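Local coordinates for SusD superfamily protein (Bacteroides thetaiotaomicron VPI-5482, PDB 3HDX), which probably binds polysaccharide or oligosaccharide at the cell surface, as a SusD-family outer-membrane protein of carbohydrate metabolism, at residues Arg118-Phe123 with Val155-Ala159; Val126-Gly130 with Tyr457-Ser461. All blocks are in the same frame, centred on the assembly; numbering follows the deposited sequence.

In the fold
Both contacts are built on helix 104-129. Contact 1 uses its 118-123 portion, packed against helix 152-169, and contact 2 uses its last turn and G130, met by the loop between helices 445-453 and 462-467. Their centres lie 14 Å apart, and they touch: V126 CG2 is 3.5 Å from V155 CG1, and V126 CG1 is 3.9 Å from L156 CD2. Along the chain the segments alternate, 118-123, 126-130, 155-159, then 457-461. Contact 1 is therefore local, with 31 residues between its segments, whereas contact 2 spans 326 and joins the N-terminal starch-binding-associating family region to the C-terminal SusD region, with one helix serving both.

Contact 1: residues Arg118-Phe123 with Val155-Ala159; sequences RAFAYF and VLSYA
Two helical segments, 118-123 of helix 104-129 and 155-159 of helix 152-169, pack nearly antiparallel: their axes approach to 9.1 Å with a signed crossing angle of -155°. A119 CA lies nearest A159 CA (4.5 Å) and F123 CA nearest L156 CA (6.3 Å). The alanine pair is the tight point, with A119 CB 3.6 Å from A159 O and 4.2 Å from A159 CB, as expected where small residues let helices come close.

Y122, its CA-to-CB bond toward 155-159, has chi1 at -88° and chi2 at -60°, which bring CD1 to 3.6 Å from V155 CG1 (chi1 t). Y158 (chi1 t, chi2 80°) directs its ring edge at the Y122 face in an offset edge-to-face pair, centroids 5.8 Å apart and planes at 90°, with Y122 CE2 to Y158 CE2 at 3.9 Å. On the F123 side, L156 (chi1 m, chi2 t) brings CD2 to within 4.0 Å of F123 CD1, near the plane of that t-rotamer ring.

R118 extends through chi1 and chi2 t, then turns at chi3 p, so that Y158 OH sits over one guanidinium face, 3.1 Å from R118 CZ. The angles to NE and NH2 are too poor for hydrogen bonds; R118 instead bonds S86 through NH1 and forms a salt bridge with E162 through NH2, while Y122 OH bonds V135 O. Such antiparallel pairing is consistent with the TPR-related helical part of SusD proteins. With no hydrogen bond between the segments, cohesion rests on apolar and aromatic packing; R118 NH1, R118 NH2 and Y122 OH find hydrogen-bond partners elsewhere.

Contact 2: residues Val126-Gly130 with Tyr457-Ser461; sequences VRIWG and YWPVS
Residues 126-129 form the last turn of helix 104-129, with G130 N bonded to V126 O at 2.8 Å; G130, just after it, leaves the helix at phi 82°, psi -119°. Segment 457-461 runs past this end in extended conformation, nearest at Y457 opposite W129 (CA-CA 4.9 Å).

Y457 (chi1 m, chi2 -61°) lays its ring over G130, whose CA stands 3.8 Å from the ring centroid and 10° off the normal, a CH-pi contact. An ideal CB there would be 3.2 Å from Y457 CD2 and would also jam against the W129 carbonyl, so glycine suits both backbone and ring. A water links Y457 OH (2.8 Å) to V126 O (2.9 Å).

W458 N donates to I128 O at 2.8 Å and 167°, and its m-rotamer indole sets CD1 3.6 Å from I128 CG2. A second water donates to W458 O (2.7 Å) and W129 O (2.8 Å). The backbone link thus joins the C-terminal SusD-family region to a helix end of the N-terminal one.

P459 O takes a weak bond from W129 NE1 (3.1 Å, 128°), which W129 reaches with chi1 m and chi2 -81°; W75 meets W129 edge-to-face. V460, in rotamer t, puts CG2 4.4 Å from W129 CD1, and its N bonds Q473. S461, at the N-cap of helix 462-467, caps D463 N with its OG.

Contact 1: residues Arg118-Phe123 with Val155-Ala159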
ATOM      1  N   ARG A 118       2.490  13.626  -2.564  1.00 11.18           N
ATOM      2  CA  ARG A 118       3.776  13.658  -3.268  1.00 11.99           C
ATOM      3  C   ARG A 118       4.822  12.796  -2.538  1.00 10.11           C
ATOM      4  O   ARG A 118       5.567  12.041  -3.181  1.00 11.43           O
ATOM      5  CB  ARG A 118       4.253  15.093  -3.460  1.00 11.08           C
ATOM      6  CG  ARG A 118       5.638  15.217  -4.069  1.00 11.44           C
ATOM      7  CD  ARG A 118       5.942  16.652  -4.477  1.00 13.08           C
ATOM      8  NE  ARG A 118       6.096  17.500  -3.286  1.00 11.33           N
ATOM      9  CZ  ARG A 118       6.463  18.780  -3.294  1.00 13.53           C
ATOM     10  NH1 ARG A 118       6.615  19.440  -4.452  1.00 14.96           N
ATOM     11  NH2 ARG A 118       6.624  19.427  -2.142  1.00 13.60           N
ATOM     12  N   ALA A 119       4.893  12.959  -1.198  1.00 10.98           N
ATOM     13  CA  ALA A 119       5.832  12.205  -0.384  1.00 11.10           C
ATOM     14  C   ALA A 119       5.546  10.701  -0.455  1.00 10.58           C
ATOM     15  O   ALA A 119       6.482   9.883  -0.552  1.00 10.90           O
ATOM     16  CB  ALA A 119       5.830  12.706   1.078  1.00 11.41           C
ATOM     17  N   PHE A 120       4.260  10.345  -0.420  1.00 10.41           N
ATOM     18  CA  PHE A 120       3.841   8.933  -0.589  1.00 11.21           C
ATOM     19  C   PHE A 120       4.284   8.389  -1.942  1.00 11.38           C
ATOM     20  O   PHE A 120       4.816   7.265  -2.014  1.00 12.05           O
ATOM     21  CB  PHE A 120       2.325   8.805  -0.389  1.00 12.10           C
ATOM     22  CG  PHE A 120       1.780   7.446  -0.675  1.00 12.09           C
ATOM     23  CD1 PHE A 120       1.990   6.403   0.208  1.00 12.14           C
ATOM     24  CD2 PHE A 120       1.066   7.210  -1.842  1.00 12.51           C
ATOM     25  CE1 PHE A 120       1.457   5.132  -0.072  1.00 11.53           C
ATOM     26  CE2 PHE A 120       0.550   5.947  -2.125  1.00 12.70           C
ATOM     27  CZ  PHE A 120       0.738   4.915  -1.239  1.00 12.22           C
ATOM     28  N   ALA A 121       4.055   9.165  -3.004  1.00 10.87           N
ATOM     29  CA  ALA A 121       4.462   8.739  -4.340  1.00 11.49           C
ATOM     30  C   ALA A 121       5.957   8.460  -4.384  1.00 10.47           C
ATOM     31  O   ALA A 121       6.385   7.425  -4.929  1.00 11.08           O
ATOM     32  CB  ALA A 121       4.044   9.803  -5.415  1.00 10.29           C
ATOM     33  N   TYR A 122       6.754   9.343  -3.742  1.00 11.37           N
ATOM     34  CA  TYR A 122       8.191   9.126  -3.688  1.00 11.21           C
ATOM     35  C   TYR A 122       8.559   7.832  -2.966  1.00 10.96           C
ATOM     36  O   TYR A 122       9.372   7.073  -3.462  1.00 11.11           O
ATOM     37  CB  TYR A 122       8.948  10.331  -3.140  1.00 10.96           C
ATOM     38  CG  TYR A 122       9.331  11.338  -4.219  1.00 10.77           C
ATOM     39  CD1 TYR A 122      10.147  10.950  -5.288  1.00 11.32           C
ATOM     40  CD2 TYR A 122       8.852  12.658  -4.203  1.00 11.04           C
ATOM     41  CE1 TYR A 122      10.506  11.844  -6.307  1.00 11.22           C
ATOM     42  CE2 TYR A 122       9.257  13.575  -5.181  1.00 11.36           C
ATOM     43  CZ  TYR A 122      10.036  13.159  -6.260  1.00 10.66           C
ATOM     44  OH  TYR A 122      10.359  14.074  -7.240  1.00 11.78           O
ATOM     45  N   PHE A 123       7.994   7.613  -1.781  1.00 10.35           N
ATOM     46  CA  PHE A 123       8.253   6.375  -1.051  1.00 11.26           C
ATOM     47  C   PHE A 123       7.891   5.149  -1.887  1.00 11.05           C
ATOM     48  O   PHE A 123       8.661   4.214  -2.021  1.00 10.91           O
ATOM     49  CB  PHE A 123       7.455   6.362   0.255  1.00 11.18           C
ATOM     50  CG  PHE A 123       7.389   4.997   0.912  1.00 13.26           C
ATOM     51  CD1 PHE A 123       8.553   4.364   1.297  1.00 13.87           C
ATOM     52  CD2 PHE A 123       6.169   4.380   1.143  1.00 16.61           C
ATOM     53  CE1 PHE A 123       8.495   3.115   1.902  1.00 14.69           C
ATOM     54  CE2 PHE A 123       6.130   3.116   1.762  1.00 17.53           C
ATOM     55  CZ  PHE A 123       7.297   2.545   2.169  1.00 15.94           C
ATOM     56  N   VAL A 155      16.138  10.553  -1.417  1.00 11.79           N
ATOM     57  CA  VAL A 155      14.725  10.698  -1.754  1.00 11.61           C
ATOM     58  C   VAL A 155      13.866  10.417  -0.507  1.00 11.20           C
ATOM     59  O   VAL A 155      12.910  11.148  -0.208  1.00 12.26           O
ATOM     60  CB  VAL A 155      14.328   9.784  -2.935  1.00 11.16           C
ATOM     61  CG1 VAL A 155      12.864   9.885  -3.196  1.00 11.44           C
ATOM     62  CG2 VAL A 155      15.158  10.105  -4.197  1.00 11.58           C
ATOM     63  N   LEU A 156      14.202   9.369   0.234  1.00 10.74           N
ATOM     64  CA  LEU A 156      13.421   9.046   1.437  1.00 11.55           C
ATOM     65  C   LEU A 156      13.588  10.120   2.505  1.00 10.57           C
ATOM     66  O   LEU A 156      12.637  10.434   3.229  1.00 11.80           O
ATOM     67  CB  LEU A 156      13.800   7.647   1.937  1.00 11.26           C
ATOM     68  CG  LEU A 156      13.392   6.521   0.981  1.00 11.58           C
ATOM     69  CD1 LEU A 156      13.823   5.166   1.568  1.00 13.72           C
ATOM     70  CD2 LEU A 156      11.882   6.519   0.672  1.00 12.86           C
ATOM     71  N   SER A 157      14.780  10.708   2.631  1.00  9.77           N
ATOM     72  CA  SER A 157      14.949  11.810   3.593  1.00  9.06           C
ATOM     73  C   SER A 157      14.071  13.020   3.218  1.00  9.87           C
ATOM     74  O   SER A 157      13.485  13.666   4.096  1.00 12.08           O
ATOM     75  CB  SER A 157      16.404  12.286   3.680  1.00 11.57           C
ATOM     76  OG  SER A 157      17.224  11.318   4.260  1.00 13.90           O
ATOM     77  N   TYR A 158      13.943  13.287   1.929  1.00 10.50           N
ATOM     78  CA  TYR A 158      13.029  14.335   1.452  1.00 11.56           C
ATOM     79  C   TYR A 158      11.577  13.958   1.816  1.00 11.97           C
ATOM     80  O   TYR A 158      10.838  14.787   2.412  1.00 11.60           O
ATOM     81  CB  TYR A 158      13.181  14.530  -0.078  1.00 12.82           C
ATOM     82  CG  TYR A 158      12.137  15.414  -0.716  1.00 11.13           C
ATOM     83  CD1 TYR A 158      12.233  16.791  -0.651  1.00 13.01           C
ATOM     84  CD2 TYR A 158      11.045  14.853  -1.370  1.00 11.99           C
ATOM     85  CE1 TYR A 158      11.318  17.606  -1.266  1.00 12.96           C
ATOM     86  CE2 TYR A 158      10.127  15.645  -2.005  1.00 11.88           C
ATOM     87  CZ  TYR A 158      10.248  17.032  -1.933  1.00 13.30           C
ATOM     88  OH  TYR A 158       9.316  17.819  -2.547  1.00 13.55           O
ATOM     89  N   ALA A 159      11.190  12.716   1.515  1.00 10.27           N
ATOM     90  CA  ALA A 159       9.822  12.255   1.795  1.00  9.61           C
ATOM     91  C   ALA A 159       9.471  12.354   3.294  1.00 10.15           C
ATOM     92  O   ALA A 159       8.394  12.826   3.655  1.00 11.13           O
ATOM     93  CB  ALA A 159       9.566  10.897   1.232  1.00 10.66           C
TER

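Contact 2: residues Val126-Gly130 with Tyr457-Ser461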
ATOM      1  N   VAL A 126      10.255   4.576  -4.747  1.00 10.39           N
ATOM      2  CA  VAL A 126      11.578   4.141  -4.242  1.00 10.53           C
ATOM      3  C   VAL A 126      11.589   2.654  -3.907  1.00 10.16           C
ATOM      4  O   VAL A 126      12.573   1.945  -4.205  1.00 11.66           O
ATOM      5  CB  VAL A 126      12.086   5.030  -3.068  1.00 11.56           C
ATOM      6  CG1 VAL A 126      13.202   4.319  -2.241  1.00 13.36           C
ATOM      7  CG2 VAL A 126      12.486   6.419  -3.622  1.00 13.57           C
ATOM      8  N   ARG A 127      10.473   2.131  -3.383  1.00 10.75           N
ATOM      9  CA  ARG A 127      10.433   0.698  -3.115  1.00 10.92           C
ATOM     10  C   ARG A 127      10.498  -0.119  -4.412  1.00 10.42           C
ATOM     11  O   ARG A 127      11.014  -1.245  -4.402  1.00 12.28           O
ATOM     12  CB  ARG A 127       9.176   0.275  -2.376  1.00 11.25           C
ATOM     13  CG  ARG A 127       9.050   0.829  -0.964  1.00 10.93           C
ATOM     14  CD  ARG A 127       7.981   0.036  -0.201  1.00 11.74           C
ATOM     15  NE  ARG A 127       6.694   0.092  -0.872  1.00 12.09           N
ATOM     16  CZ  ARG A 127       5.549  -0.369  -0.351  1.00 12.45           C
ATOM     17  NH1 ARG A 127       5.504  -0.907   0.855  1.00 12.90           N
ATOM     18  NH2 ARG A 127       4.443  -0.270  -1.046  1.00 12.10           N
ATOM     19  N   ILE A 128       9.949   0.441  -5.500  1.00 11.09           N
ATOM     20  CA  ILE A 128       9.879  -0.250  -6.794  1.00 11.14           C
ATOM     21  C   ILE A 128      11.190  -0.179  -7.580  1.00 11.83           C
ATOM     22  O   ILE A 128      11.678  -1.205  -8.051  1.00 12.29           O
ATOM     23  CB  ILE A 128       8.658   0.251  -7.633  1.00 11.91           C
ATOM     24  CG1 ILE A 128       7.342  -0.133  -6.955  1.00 14.19           C
ATOM     25  CG2 ILE A 128       8.688  -0.295  -9.053  1.00 11.51           C
ATOM     26  CD1 ILE A 128       6.118   0.449  -7.590  1.00 15.85           C
ATOM     27  N   TRP A 129      11.721   1.020  -7.736  1.00 11.67           N
ATOM     28  CA  TRP A 129      12.875   1.281  -8.599  1.00 11.46           C
ATOM     29  C   TRP A 129      14.176   1.570  -7.860  1.00 11.55           C
ATOM     30  O   TRP A 129      15.238   1.497  -8.458  1.00 12.66           O
ATOM     31  CB  TRP A 129      12.584   2.451  -9.573  1.00 11.20           C
ATOM     32  CG  TRP A 129      11.612   2.114 -10.655  1.00 11.86           C
ATOM     33  CD1 TRP A 129      11.883   1.438 -11.829  1.00 11.73           C
ATOM     34  CD2 TRP A 129      10.228   2.461 -10.709  1.00 12.04           C
ATOM     35  NE1 TRP A 129      10.736   1.319 -12.570  1.00 12.49           N
ATOM     36  CE2 TRP A 129       9.709   1.944 -11.904  1.00 12.33           C
ATOM     37  CE3 TRP A 129       9.364   3.138  -9.844  1.00 12.17           C
ATOM     38  CZ2 TRP A 129       8.371   2.081 -12.242  1.00 13.79           C
ATOM     39  CZ3 TRP A 129       8.035   3.261 -10.176  1.00 13.30           C
ATOM     40  CH2 TRP A 129       7.555   2.749 -11.369  1.00 13.31           C
ATOM     41  N   GLY A 130      14.102   1.881  -6.566  1.00 11.35           N
ATOM     42  CA  GLY A 130      15.295   2.289  -5.823  1.00 11.70           C
ATOM     43  C   GLY A 130      15.562   3.775  -6.086  1.00 11.22           C
ATOM     44  O   GLY A 130      14.724   4.628  -5.818  1.00 11.35           O
ATOM     45  N   TYR A 457      14.712  -4.527  -7.343  1.00 11.66           N
ATOM     46  CA  TYR A 457      13.999  -3.417  -7.994  1.00 12.88           C
ATOM     47  C   TYR A 457      13.630  -3.772  -9.414  1.00 12.49           C
ATOM     48  O   TYR A 457      14.091  -4.774  -9.990  1.00 13.86           O
ATOM     49  CB  TYR A 457      14.877  -2.159  -7.952  1.00 13.50           C
ATOM     50  CG  TYR A 457      15.265  -1.792  -6.548  1.00 14.32           C
ATOM     51  CD1 TYR A 457      14.292  -1.490  -5.624  1.00 13.55           C
ATOM     52  CD2 TYR A 457      16.594  -1.747  -6.139  1.00 15.10           C
ATOM     53  CE1 TYR A 457      14.609  -1.144  -4.343  1.00 14.47           C
ATOM     54  CE2 TYR A 457      16.929  -1.429  -4.825  1.00 15.29           C
ATOM     55  CZ  TYR A 457      15.911  -1.120  -3.926  1.00 14.04           C
ATOM     56  OH  TYR A 457      16.169  -0.747  -2.602  1.00 16.49           O
ATOM     57  N   TRP A 458      12.736  -2.972  -9.958  1.00 11.56           N
ATOM     58  CA  TRP A 458      12.292  -3.085 -11.342  1.00 12.36           C
ATOM     59  C   TRP A 458      13.266  -2.375 -12.252  1.00 13.17           C
ATOM     60  O   TRP A 458      13.934  -1.403 -11.863  1.00 13.87           O
ATOM     61  CB  TRP A 458      10.889  -2.472 -11.550  1.00 12.74           C
ATOM     62  CG  TRP A 458       9.833  -3.374 -11.077  1.00 12.78           C
ATOM     63  CD1 TRP A 458       9.546  -3.705  -9.762  1.00 12.79           C
ATOM     64  CD2 TRP A 458       8.893  -4.081 -11.891  1.00 12.14           C
ATOM     65  NE1 TRP A 458       8.479  -4.579  -9.736  1.00 13.24           N
ATOM     66  CE2 TRP A 458       8.043  -4.813 -11.018  1.00 13.07           C
ATOM     67  CE3 TRP A 458       8.669  -4.154 -13.286  1.00 14.32           C
ATOM     68  CZ2 TRP A 458       7.015  -5.663 -11.496  1.00 14.78           C
ATOM     69  CZ3 TRP A 458       7.626  -4.962 -13.751  1.00 15.37           C
ATOM     70  CH2 TRP A 458       6.817  -5.711 -12.858  1.00 15.73           C
ATOM     71  N   PRO A 459      13.363  -2.840 -13.506  1.00 14.73           N
ATOM     72  CA  PRO A 459      14.141  -2.065 -14.467  1.00 14.29           C
ATOM     73  C   PRO A 459      13.468  -0.701 -14.733  1.00 14.10           C
ATOM     74  O   PRO A 459      12.271  -0.558 -14.519  1.00 13.88           O
ATOM     75  CB  PRO A 459      14.080  -2.924 -15.730  1.00 14.90           C
ATOM     76  CG  PRO A 459      13.016  -3.845 -15.568  1.00 16.86           C
ATOM     77  CD  PRO A 459      12.741  -4.012 -14.128  1.00 14.90           C
ATOM     78  N   VAL A 460      14.281   0.277 -15.135  1.00 13.41           N
ATOM     79  CA  VAL A 460      13.811   1.539 -15.664  1.00 14.42           C
ATOM     80  C   VAL A 460      13.378   1.281 -17.126  1.00 16.03           C
ATOM     81  O   VAL A 460      14.053   0.584 -17.875  1.00 16.52           O
ATOM     82  CB  VAL A 460      14.915   2.632 -15.579  1.00 14.96           C
ATOM     83  CG1 VAL A 460      14.455   3.971 -16.203  1.00 15.77           C
ATOM     84  CG2 VAL A 460      15.329   2.828 -14.129  1.00 15.85           C
ATOM     85  N   SER A 461      12.232   1.815 -17.514  1.00 17.65           N
ATOM     86  CA  SER A 461      11.747   1.636 -18.886  1.00 19.05           C
ATOM     87  C   SER A 461      12.761   2.225 -19.870  1.00 19.32           C
ATOM     88  O   SER A 461      13.291   3.323 -19.667  1.00 19.17           O
ATOM     89  CB  SER A 461      10.400   2.317 -19.097  1.00 20.30           C
ATOM     90  OG  SER A 461      10.094   2.362 -20.502  1.00 23.38           O
TER
HETATM   91  O   HOH W   1      14.298   1.232  -2.001  1.00 13.46           O
HETATM   92  O   HOH W   2      15.945   0.021 -10.703  1.00 15.64           O